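Local coordinates for protein S-adenosylmethionine-dependent methyltransferase (Clostridium acetobutylicum, PDB 1Y8C) that probably transfers a methyl group from S-adenosylmethionine to an acceptor substrate, at residues S182-D187 and Y191-E196; N155-D160 and V164-E169; C2-A7 and E76-S81. All coordinates share one frame; numbering follows the deposited sequence.

Interaction 1: S182-D187 and Y191-E196; sequences SFFVRD and YKRFDE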
loop_
_atom_site.group_PDB
_atom_site.type_symbol
_atom_site.label_atom_id
_atom_site.label_comp_id
_atom_site.label_asym_id
_atom_site.label_seq_id
_atom_site.Cartn_x
_atom_site.Cartn_y
_atom_site.Cartn_z
ATOM N N SER A 182 -10.297 -17.749 2.525
ATOM C CA SER A 182 -9.866 -18.991 1.914
ATOM C C SER A 182 -10.143 -18.920 0.412
ATOM O O SER A 182 -11.298 -18.781 -0.019
ATOM C CB SER A 182 -10.634 -20.174 2.503
ATOM O OG SER A 182 -10.315 -20.359 3.880
ATOM N N PHE A 183 -9.075 -18.997 -0.372
ATOM C CA PHE A 183 -9.173 -18.972 -1.820
ATOM C C PHE A 183 -8.978 -20.359 -2.360
ATOM O O PHE A 183 -8.297 -21.177 -1.764
ATOM C CB PHE A 183 -8.088 -18.090 -2.447
ATOM C CG PHE A 183 -8.368 -16.631 -2.369
ATOM C CD1 PHE A 183 -7.874 -15.870 -1.312
ATOM C CD2 PHE A 183 -9.160 -16.021 -3.334
ATOM C CE1 PHE A 183 -8.165 -14.518 -1.217
ATOM C CE2 PHE A 183 -9.460 -14.676 -3.252
ATOM C CZ PHE A 183 -8.963 -13.914 -2.188
ATOM N N PHE A 184 -9.592 -20.611 -3.502
ATOM C CA PHE A 184 -9.461 -21.874 -4.201
ATOM C C PHE A 184 -9.334 -21.430 -5.640
ATOM O O PHE A 184 -10.276 -20.891 -6.206
ATOM C CB PHE A 184 -10.707 -22.730 -4.021
ATOM C CG PHE A 184 -10.711 -23.524 -2.758
ATOM C CD1 PHE A 184 -11.446 -23.105 -1.657
ATOM C CD2 PHE A 184 -9.955 -24.693 -2.662
ATOM C CE1 PHE A 184 -11.426 -23.840 -0.472
ATOM C CE2 PHE A 184 -9.929 -25.435 -1.486
ATOM C CZ PHE A 184 -10.661 -25.012 -0.386
ATOM N N VAL A 185 -8.156 -21.617 -6.214
ATOM C CA VAL A 185 -7.931 -21.207 -7.588
ATOM C C VAL A 185 -7.844 -22.401 -8.521
ATOM O O VAL A 185 -7.220 -23.410 -8.196
ATOM C CB VAL A 185 -6.640 -20.392 -7.724
ATOM C CG1 VAL A 185 -6.486 -19.903 -9.156
ATOM C CG2 VAL A 185 -6.668 -19.211 -6.758
ATOM N N ARG A 186 -8.477 -22.279 -9.683
ATOM C CA ARG A 186 -8.472 -23.347 -10.681
ATOM C C ARG A 186 -7.067 -23.560 -11.242
ATOM O O ARG A 186 -6.339 -22.603 -11.500
ATOM C CB ARG A 186 -9.421 -22.990 -11.830
ATOM C CG ARG A 186 -10.661 -23.865 -11.938
ATOM C CD ARG A 186 -10.316 -25.261 -12.429
ATOM N NE ARG A 186 -9.695 -25.252 -13.754
ATOM C CZ ARG A 186 -10.267 -24.767 -14.856
ATOM N NH1 ARG A 186 -11.485 -24.239 -14.804
ATOM N NH2 ARG A 186 -9.619 -24.816 -16.019
ATOM N N ASP A 187 -6.698 -24.820 -11.431
ATOM C CA ASP A 187 -5.394 -25.173 -11.983
ATOM C C ASP A 187 -5.598 -26.415 -12.840
ATOM O O ASP A 187 -4.866 -27.402 -12.725
ATOM C CB ASP A 187 -4.392 -25.454 -10.855
ATOM C CG ASP A 187 -2.974 -25.691 -11.366
ATOM O OD1 ASP A 187 -2.498 -24.902 -12.215
ATOM O OD2 ASP A 187 -2.318 -26.652 -10.898
ATOM N N TYR A 191 -7.789 -27.805 -7.854
ATOM C CA TYR A 191 -7.747 -26.456 -7.307
ATOM C C TYR A 191 -6.649 -26.384 -6.276
ATOM O O TYR A 191 -6.335 -27.382 -5.624
ATOM C CB TYR A 191 -9.046 -26.087 -6.597
ATOM C CG TYR A 191 -10.190 -25.731 -7.493
ATOM C CD1 TYR A 191 -10.915 -26.714 -8.158
ATOM C CD2 TYR A 191 -10.562 -24.408 -7.665
ATOM C CE1 TYR A 191 -11.987 -26.384 -8.972
ATOM C CE2 TYR A 191 -11.628 -24.068 -8.474
ATOM C CZ TYR A 191 -12.339 -25.061 -9.125
ATOM O OH TYR A 191 -13.390 -24.715 -9.937
ATOM N N LYS A 192 -6.073 -25.196 -6.129
ATOM C CA LYS A 192 -5.033 -24.976 -5.139
ATOM C C LYS A 192 -5.605 -24.016 -4.108
ATOM O O LYS A 192 -6.219 -23.008 -4.461
ATOM C CB LYS A 192 -3.764 -24.391 -5.775
ATOM C CG LYS A 192 -2.609 -24.252 -4.777
ATOM C CD LYS A 192 -1.232 -24.254 -5.448
ATOM C CE LYS A 192 -0.935 -22.950 -6.192
ATOM N NZ LYS A 192 0.388 -22.971 -6.905
ATOM N N ARG A 193 -5.418 -24.335 -2.834
ATOM C CA ARG A 193 -5.943 -23.492 -1.769
ATOM C C ARG A 193 -4.988 -22.373 -1.328
ATOM O O ARG A 193 -3.769 -22.500 -1.435
ATOM C CB ARG A 193 -6.329 -24.372 -0.577
ATOM C CG ARG A 193 -6.936 -23.624 0.587
ATOM C CD ARG A 193 -7.654 -24.570 1.559
ATOM N NE ARG A 193 -8.311 -23.829 2.635
ATOM C CZ ARG A 193 -9.171 -24.354 3.501
ATOM N NH1 ARG A 193 -9.483 -25.636 3.425
ATOM N NH2 ARG A 193 -9.722 -23.591 4.442
ATOM N N PHE A 194 -5.568 -21.272 -0.856
ATOM C CA PHE A 194 -4.822 -20.113 -0.373
ATOM C C PHE A 194 -5.524 -19.494 0.826
ATOM O O PHE A 194 -6.509 -18.788 0.658
ATOM C CB PHE A 194 -4.718 -19.017 -1.441
ATOM C CG PHE A 194 -3.785 -19.331 -2.565
ATOM C CD1 PHE A 194 -4.177 -20.179 -3.597
ATOM C CD2 PHE A 194 -2.513 -18.766 -2.604
ATOM C CE1 PHE A 194 -3.318 -20.452 -4.657
ATOM C CE2 PHE A 194 -1.648 -19.034 -3.658
ATOM C CZ PHE A 194 -2.048 -19.880 -4.688
ATOM N N ASP A 195 -5.026 -19.741 2.031
ATOM C CA ASP A 195 -5.644 -19.157 3.215
ATOM C C ASP A 195 -4.954 -17.860 3.610
ATOM O O ASP A 195 -3.805 -17.883 4.025
ATOM C CB ASP A 195 -5.578 -20.132 4.390
ATOM C CG ASP A 195 -6.335 -21.413 4.124
ATOM O OD1 ASP A 195 -7.478 -21.331 3.624
ATOM O OD2 ASP A 195 -5.795 -22.502 4.430
ATOM N N GLU A 196 -5.648 -16.732 3.488
ATOM C CA GLU A 196 -5.070 -15.441 3.862
ATOM C C GLU A 196 -5.771 -14.899 5.095
ATOM O O GLU A 196 -7.000 -14.885 5.171
ATOM C CB GLU A 196 -5.214 -14.420 2.731
ATOM C CG GLU A 196 -4.479 -14.775 1.439
ATOM C CD GLU A 196 -2.978 -14.520 1.497
ATOM O OE1 GLU A 196 -2.578 -13.342 1.629
ATOM O OE2 GLU A 196 -2.202 -15.498 1.402
#

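Interaction 2: N155-D160 and V164-E169; sequences NDFNYD and VFYYWE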
loop_
_atom_site.group_PDB
_atom_site.type_symbol
_atom_site.label_atom_id
_atom_site.label_comp_id
_atom_site.label_asym_id
_atom_site.label_seq_id
_atom_site.Cartn_x
_atom_site.Cartn_y
_atom_site.Cartn_z
ATOM N N ASN A 155 -19.199 -8.962 8.023
ATOM C CA ASN A 155 -19.951 -9.547 6.909
ATOM C C ASN A 155 -19.206 -10.698 6.228
ATOM O O ASN A 155 -18.172 -10.487 5.595
ATOM C CB ASN A 155 -20.257 -8.478 5.847
ATOM C CG ASN A 155 -21.207 -7.393 6.343
ATOM O OD1 ASN A 155 -22.316 -7.683 6.803
ATOM N ND2 ASN A 155 -20.783 -6.135 6.230
ATOM N N ASP A 156 -19.728 -11.911 6.349
ATOM C CA ASP A 156 -19.109 -13.058 5.694
ATOM C C ASP A 156 -19.653 -13.081 4.253
ATOM O O ASP A 156 -20.819 -12.771 4.025
ATOM C CB ASP A 156 -19.445 -14.348 6.470
ATOM C CG ASP A 156 -20.929 -14.711 6.428
ATOM O OD1 ASP A 156 -21.793 -13.805 6.591
ATOM O OD2 ASP A 156 -21.224 -15.923 6.254
ATOM N N PHE A 157 -18.817 -13.438 3.281
ATOM C CA PHE A 157 -19.248 -13.440 1.887
ATOM C C PHE A 157 -18.630 -14.569 1.062
ATOM O O PHE A 157 -17.462 -14.928 1.253
ATOM C CB PHE A 157 -18.890 -12.085 1.257
ATOM C CG PHE A 157 -19.350 -11.915 -0.165
ATOM C CD1 PHE A 157 -20.700 -11.785 -0.463
ATOM C CD2 PHE A 157 -18.427 -11.887 -1.211
ATOM C CE1 PHE A 157 -21.127 -11.624 -1.780
ATOM C CE2 PHE A 157 -18.842 -11.728 -2.537
ATOM C CZ PHE A 157 -20.192 -11.599 -2.821
ATOM N N ASN A 158 -19.419 -15.118 0.139
ATOM C CA ASN A 158 -18.964 -16.198 -0.743
ATOM C C ASN A 158 -18.957 -15.708 -2.187
ATOM O O ASN A 158 -19.898 -15.053 -2.632
ATOM C CB ASN A 158 -19.898 -17.405 -0.625
ATOM C CG ASN A 158 -19.647 -18.216 0.625
ATOM O OD1 ASN A 158 -18.746 -19.061 0.669
ATOM N ND2 ASN A 158 -20.433 -17.958 1.656
ATOM N N TYR A 159 -17.890 -16.035 -2.909
ATOM C CA TYR A 159 -17.723 -15.639 -4.304
ATOM C C TYR A 159 -17.451 -16.898 -5.094
ATOM O O TYR A 159 -16.717 -17.763 -4.629
ATOM C CB TYR A 159 -16.528 -14.698 -4.446
ATOM C CG TYR A 159 -16.227 -14.247 -5.860
ATOM C CD1 TYR A 159 -16.833 -13.109 -6.391
ATOM C CD2 TYR A 159 -15.324 -14.957 -6.668
ATOM C CE1 TYR A 159 -16.553 -12.682 -7.694
ATOM C CE2 TYR A 159 -15.032 -14.543 -7.972
ATOM C CZ TYR A 159 -15.655 -13.402 -8.478
ATOM O OH TYR A 159 -15.394 -12.985 -9.764
ATOM N N ASP A 160 -18.020 -17.003 -6.291
ATOM C CA ASP A 160 -17.808 -18.196 -7.095
ATOM C C ASP A 160 -17.792 -17.991 -8.603
ATOM O O ASP A 160 -18.788 -18.273 -9.264
ATOM C CB ASP A 160 -18.877 -19.243 -6.756
ATOM C CG ASP A 160 -18.630 -20.588 -7.441
ATOM O OD1 ASP A 160 -19.543 -21.450 -7.393
ATOM O OD2 ASP A 160 -17.526 -20.791 -8.011
ATOM N N VAL A 164 -12.148 -19.014 -9.903
ATOM C CA VAL A 164 -11.711 -18.650 -8.569
ATOM C C VAL A 164 -12.889 -18.708 -7.613
ATOM O O VAL A 164 -13.949 -18.150 -7.885
ATOM C CB VAL A 164 -11.124 -17.229 -8.535
ATOM C CG1 VAL A 164 -10.749 -16.852 -7.109
ATOM C CG2 VAL A 164 -9.901 -17.160 -9.425
ATOM N N PHE A 165 -12.693 -19.392 -6.494
ATOM C CA PHE A 165 -13.721 -19.523 -5.468
ATOM C C PHE A 165 -13.130 -19.053 -4.132
ATOM O O PHE A 165 -11.999 -19.415 -3.795
ATOM C CB PHE A 165 -14.155 -20.985 -5.341
ATOM C CG PHE A 165 -15.176 -21.211 -4.274
ATOM C CD1 PHE A 165 -16.532 -21.231 -4.583
ATOM C CD2 PHE A 165 -14.790 -21.302 -2.938
ATOM C CE1 PHE A 165 -17.490 -21.329 -3.572
ATOM C CE2 PHE A 165 -15.731 -21.398 -1.921
ATOM C CZ PHE A 165 -17.087 -21.410 -2.238
ATOM N N TYR A 166 -13.884 -18.263 -3.372
ATOM C CA TYR A 166 -13.382 -17.790 -2.090
ATOM C C TYR A 166 -14.462 -17.488 -1.058
ATOM O O TYR A 166 -15.561 -17.064 -1.402
ATOM C CB TYR A 166 -12.479 -16.552 -2.289
ATOM C CG TYR A 166 -13.176 -15.210 -2.455
ATOM C CD1 TYR A 166 -13.907 -14.649 -1.405
ATOM C CD2 TYR A 166 -13.070 -14.480 -3.649
ATOM C CE1 TYR A 166 -14.513 -13.399 -1.525
ATOM C CE2 TYR A 166 -13.677 -13.220 -3.785
ATOM C CZ TYR A 166 -14.400 -12.684 -2.712
ATOM O OH TYR A 166 -15.012 -11.442 -2.798
ATOM N N TYR A 167 -14.142 -17.734 0.210
ATOM C CA TYR A 167 -15.048 -17.459 1.313
ATOM C C TYR A 167 -14.306 -16.454 2.179
ATOM O O TYR A 167 -13.197 -16.721 2.650
ATOM C CB TYR A 167 -15.347 -18.728 2.103
ATOM C CG TYR A 167 -16.092 -18.481 3.386
ATOM C CD1 TYR A 167 -17.194 -17.630 3.424
ATOM C CD2 TYR A 167 -15.714 -19.114 4.561
ATOM C CE1 TYR A 167 -17.904 -17.418 4.603
ATOM C CE2 TYR A 167 -16.415 -18.905 5.745
ATOM C CZ TYR A 167 -17.510 -18.055 5.758
ATOM O OH TYR A 167 -18.201 -17.855 6.934
ATOM N N TRP A 168 -14.916 -15.296 2.384
ATOM C CA TRP A 168 -14.291 -14.222 3.152
ATOM C C TRP A 168 -15.106 -13.875 4.398
ATOM O O TRP A 168 -16.252 -13.468 4.295
ATOM C CB TRP A 168 -14.137 -13.012 2.210
ATOM C CG TRP A 168 -13.654 -11.729 2.827
ATOM C CD1 TRP A 168 -13.286 -11.527 4.128
ATOM C CD2 TRP A 168 -13.519 -10.460 2.172
ATOM N NE1 TRP A 168 -12.933 -10.221 4.323
ATOM C CE2 TRP A 168 -13.059 -9.544 3.144
ATOM C CE3 TRP A 168 -13.728 -10.014 0.862
ATOM C CZ2 TRP A 168 -12.820 -8.187 2.844
ATOM C CZ3 TRP A 168 -13.488 -8.664 0.563
ATOM C CH2 TRP A 168 -13.035 -7.773 1.550
ATOM N N GLU A 169 -14.517 -14.050 5.574
ATOM C CA GLU A 169 -15.219 -13.730 6.812
ATOM C C GLU A 169 -14.561 -12.532 7.511
ATOM O O GLU A 169 -13.350 -12.514 7.727
ATOM C CB GLU A 169 -15.215 -14.932 7.761
ATOM C CG GLU A 169 -16.496 -15.073 8.572
ATOM C CD GLU A 169 -16.279 -15.697 9.943
ATOM O OE1 GLU A 169 -15.669 -16.783 10.020
ATOM O OE2 GLU A 169 -16.731 -15.098 10.943
#

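Interaction 3: C2-A7 and E76-S81; sequences CYNKFA and ENKFRS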
loop_
_atom_site.group_PDB
_atom_site.type_symbol
_atom_site.label_atom_id
_atom_site.label_comp_id
_atom_site.label_asym_id
_atom_site.label_seq_id
_atom_site.Cartn_x
_atom_site.Cartn_y
_atom_site.Cartn_z
ATOM N N CYS A 2 3.007 -16.705 -10.627
ATOM C CA CYS A 2 2.171 -17.579 -9.788
ATOM C C CYS A 2 1.613 -16.734 -8.640
ATOM O O CYS A 2 0.451 -16.321 -8.674
ATOM C CB CYS A 2 3.004 -18.756 -9.235
ATOM S SG CYS A 2 2.065 -20.104 -8.402
ATOM N N TYR A 3 2.446 -16.477 -7.632
ATOM C CA TYR A 3 2.054 -15.652 -6.488
ATOM C C TYR A 3 1.702 -14.266 -7.035
ATOM O O TYR A 3 0.911 -13.525 -6.445
ATOM C CB TYR A 3 3.214 -15.546 -5.489
ATOM C CG TYR A 3 2.896 -14.704 -4.396
ATOM N N ASN A 4 2.296 -13.928 -8.177
ATOM C CA ASN A 4 2.038 -12.653 -8.828
ATOM C C ASN A 4 0.605 -12.686 -9.374
ATOM O O ASN A 4 -0.136 -11.710 -9.256
ATOM C CB ASN A 4 3.054 -12.419 -9.959
ATOM C CG ASN A 4 2.776 -11.144 -10.752
ATOM O OD1 ASN A 4 2.613 -10.060 -10.183
ATOM N ND2 ASN A 4 2.736 -11.269 -12.076
ATOM N N LYS A 5 0.216 -13.823 -9.950
ATOM C CA LYS A 5 -1.125 -13.985 -10.504
ATOM C C LYS A 5 -2.135 -13.834 -9.375
ATOM O O LYS A 5 -3.122 -13.105 -9.491
ATOM C CB LYS A 5 -1.276 -15.372 -11.134
ATOM C CG LYS A 5 -2.561 -15.581 -11.935
ATOM C CD LYS A 5 -2.816 -17.069 -12.190
ATOM C CE LYS A 5 -3.080 -17.805 -10.866
ATOM N NZ LYS A 5 -3.159 -19.294 -10.977
ATOM N N PHE A 6 -1.874 -14.535 -8.280
ATOM C CA PHE A 6 -2.742 -14.495 -7.116
ATOM C C PHE A 6 -2.874 -13.056 -6.595
ATOM O O PHE A 6 -3.961 -12.623 -6.198
ATOM C CB PHE A 6 -2.184 -15.409 -6.018
ATOM C CG PHE A 6 -3.015 -15.423 -4.771
ATOM C CD1 PHE A 6 -4.285 -15.993 -4.769
ATOM C CD2 PHE A 6 -2.560 -14.802 -3.612
ATOM C CE1 PHE A 6 -5.086 -15.937 -3.633
ATOM C CE2 PHE A 6 -3.352 -14.742 -2.478
ATOM C CZ PHE A 6 -4.619 -15.309 -2.486
ATOM N N ALA A 7 -1.767 -12.319 -6.598
ATOM C CA ALA A 7 -1.780 -10.934 -6.142
ATOM C C ALA A 7 -2.773 -10.097 -6.963
ATOM O O ALA A 7 -3.459 -9.222 -6.423
ATOM C CB ALA A 7 -0.376 -10.333 -6.246
ATOM N N GLU A 76 11.118 -9.200 -8.076
ATOM C CA GLU A 76 12.441 -9.261 -8.685
ATOM C C GLU A 76 12.388 -9.894 -10.072
ATOM O O GLU A 76 13.013 -9.399 -11.013
ATOM C CB GLU A 76 13.402 -10.052 -7.805
ATOM C CG GLU A 76 14.806 -10.137 -8.369
ATOM C CD GLU A 76 15.794 -10.699 -7.369
ATOM O OE1 GLU A 76 15.687 -11.905 -7.028
ATOM O OE2 GLU A 76 16.677 -9.924 -6.919
ATOM N N ASN A 77 11.647 -10.986 -10.209
ATOM C CA ASN A 77 11.544 -11.631 -11.508
ATOM C C ASN A 77 10.865 -10.699 -12.500
ATOM O O ASN A 77 11.262 -10.612 -13.668
ATOM C CB ASN A 77 10.767 -12.929 -11.384
ATOM C CG ASN A 77 11.427 -13.890 -10.427
ATOM O OD1 ASN A 77 12.644 -14.106 -10.489
ATOM N ND2 ASN A 77 10.635 -14.472 -9.531
ATOM N N LYS A 78 9.846 -9.998 -12.023
ATOM C CA LYS A 78 9.119 -9.052 -12.846
ATOM C C LYS A 78 10.060 -7.931 -13.268
ATOM O O LYS A 78 10.232 -7.666 -14.453
ATOM C CB LYS A 78 7.943 -8.493 -12.052
ATOM C CG LYS A 78 7.179 -7.379 -12.742
ATOM C CD LYS A 78 5.967 -6.971 -11.915
ATOM C CE LYS A 78 5.056 -8.155 -11.658
ATOM N NZ LYS A 78 3.910 -7.725 -10.832
ATOM N N PHE A 79 10.680 -7.275 -12.299
ATOM C CA PHE A 79 11.600 -6.194 -12.618
ATOM C C PHE A 79 12.632 -6.639 -13.650
ATOM O O PHE A 79 12.902 -5.931 -14.614
ATOM C CB PHE A 79 12.293 -5.711 -11.349
ATOM C CG PHE A 79 11.348 -5.160 -10.322
ATOM C CD1 PHE A 79 11.687 -5.175 -8.973
ATOM C CD2 PHE A 79 10.127 -4.604 -10.705
ATOM C CE1 PHE A 79 10.832 -4.642 -8.018
ATOM C CE2 PHE A 79 9.266 -4.070 -9.758
ATOM C CZ PHE A 79 9.617 -4.087 -8.413
ATOM N N ARG A 80 13.196 -7.823 -13.450
ATOM C CA ARG A 80 14.197 -8.348 -14.365
ATOM C C ARG A 80 13.687 -8.532 -15.790
ATOM O O ARG A 80 14.357 -8.144 -16.743
ATOM C CB ARG A 80 14.740 -9.675 -13.831
ATOM C CG ARG A 80 15.782 -9.506 -12.742
ATOM C CD ARG A 80 16.083 -10.823 -12.038
ATOM N NE ARG A 80 17.261 -10.707 -11.183
ATOM C CZ ARG A 80 17.628 -11.613 -10.280
ATOM N NH1 ARG A 80 16.902 -12.713 -10.104
ATOM N NH2 ARG A 80 18.729 -11.421 -9.556
ATOM N N SER A 81 12.506 -9.117 -15.941
ATOM C CA SER A 81 11.957 -9.337 -17.272
ATOM C C SER A 81 11.637 -8.022 -17.975
ATOM O O SER A 81 11.350 -8.003 -19.172
ATOM C CB SER A 81 10.695 -10.192 -17.195
ATOM O OG SER A 81 9.596 -9.433 -16.741
#

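Interaction 1: S182-D187 and Y191-E196
Tyr-191 lays one face of its ring over the backbone and side-chain root of Arg-186, with Arg-186 CA 4.2 Å from the Tyr-191 ring centroid in a CH-pi contact. The two residues form the last bridge before the turn of a beta hairpin made by strands 176-186 and 191-201, the end pair of a four-stranded antiparallel sheet. Beyond CA, Arg-186 CG comes to 3.5 Å from Tyr-191 CZ; the bends at chi2 and chi3 (-72° and -60°) then leave the guanidinium steep to the ring. An arginine suits this exposed position because its methylenes can pack on an aromatic while its charged end can remain toward solvent. On the same face, the ring of Phe-184 meets the extended aliphatic chain of Arg-193, Phe-184 CZ lying 3.6 Å from Arg-193 CD.

The face carrying Phe-183, Val-185 and Phe-194 is largely apolar, though Lys-192 also lies on it. Phe-183 CB touches Phe-194 CB at 3.6 Å, and Val-185 CG2 rests 4.1 Å from Phe-194 CD1. Both phenylalanines also meet Phe-6 of helix 3-15, which covers this side: Phe-194 stacks with it and Phe-183 meets it edge-to-face. Paired backbone bonds link Phe-183 to Phe-194 and Val-185 to Lys-192.

At the end away from the turn, Asp-195 OD1 takes two donors. Arg-193 NE, 2.8 Å from Asp-195 OD1, reaches its syn lone pair almost in the guanidinium plane and makes a salt bridge, whereas Ser-182 OG donates to Asp-195 OD1 from the anti side at 3.0 Å.

Interaction 2: N155-D160 and V164-E169
Tyr-166 carries its CG between the backbone N and the carbonyl carbon (chi1 81°), which tips the ring toward the neighbouring strand and under Tyr-159 CB, while Tyr-159, with CG opposite its backbone N (chi1 178°), places its own ring beside that of Tyr-166. Tyr-159 CB sits over the Tyr-166 face, 3.4 Å from the ring centroid, in a close CH-pi contact. The two rings are almost parallel, yet slid so far that they barely overlap. The phenol end of Tyr-166 continues to the next residue on this face: its OH meets the edge of Phe-157, 3.8 Å from Phe-157 CD2. Large aromatics suit this side, since Leu-13 and Ile-14 of helix 3-15 pack against it.

On the opposite face, polar side chains of 155-160 pair with rings of 164-169. The amide of Asn-158 lies nearly parallel to the Tyr-167 ring, with Asn-158 OD1 3.5 Å from Tyr-167 CD1. Phe-165 receives the carbonyl of Tyr-159 over one face and the carboxylate of Asp-160 at its edge, Asp-160 OD2 being 3.6 Å from Phe-165 CD1. An acid there can touch the slightly positive ring rim and still meet solvent. At the far end, Asp-156 CB touches Glu-169 CG at 3.7 Å.

Four backbone hydrogen bonds join Phe-157 with Trp-168 and Tyr-159 with Tyr-166; that from Trp-168 N to Phe-157 O is 2.8 Å long and nearly straight. Hydrogen-bonded and non-hydrogen-bonded pairs alternate as in any antiparallel pairing, and the short turn makes strands 157-161 and 164-173 a beta hairpin, with 157-161 outermost in the four-stranded sheet within this chain.

Interaction 3: C2-A7 and E76-S81
Lys-78 NZ is gripped by two oxygens: it donates to Asn-4 OD1 at 2.7 Å and to the backbone carbonyl of Thr-48. The first of these is the only hydrogen bond between segments 2-7 and 76-81, which lie on helices 3-15 and 69-81 and whose nearest CA atoms, those of Asn-4 and Lys-78, stand 8.9 Å apart. Lysine suits the place because its long chain can span such a gap. Its chain is extended except for one bend at chi3 (-57°), which turns the ammonium end toward the amide; the two side chains meet at about a right angle.

The approach to the amide is oblique. NZ stands 39° above the Asn-4 carbonyl plane, off the lone pairs, and Lys-78 CE follows it to 3.4 Å from Asn-4 OD1. That oxygen also receives a weak bond from Thr-48 OG1. Asn-4 is tied by its backbone as well, since its N, in the first turn of its helix, donates to Glu-74 OE2. On the other helix, Ser-81 OG donates to Lys-78 O at 3.0 Å, in the carbonyl plane and on a lone pair.

Thr-48 belongs to the glycine-rich loop after strand 40-44, which in Rossmann-like methyltransferases borders the S-adenosylmethionine site. The lysine and asparagine thus tie the N-terminal helix to that loop through a small polar network. The partial negative charge of the two carbonyl oxygens should favour a charged ammonium, and its charge would strengthen both bonds.

Along the chain the first segment of interaction 3 comes at the N-terminus and its second in helix 69-81; interactions 2 and 1 then follow in series. Interactions 1 and 2 are consecutive hairpins of one four-stranded antiparallel sheet, their centres about 12 Å apart, joined where strands 164-173 and 176-186 run side by side. Interaction 3 lies about 18 Å from interaction 1 and about 25 Å from interaction 2, centre to centre. Helix 3-15 connects them: it packs on the sheet, with Phe-6 against Phe-183 and Phe-194, while Asn-4 faces the Rossmann-like methyltransferase core. The helix therefore bridges the added sheet and the probable cofactor-binding part.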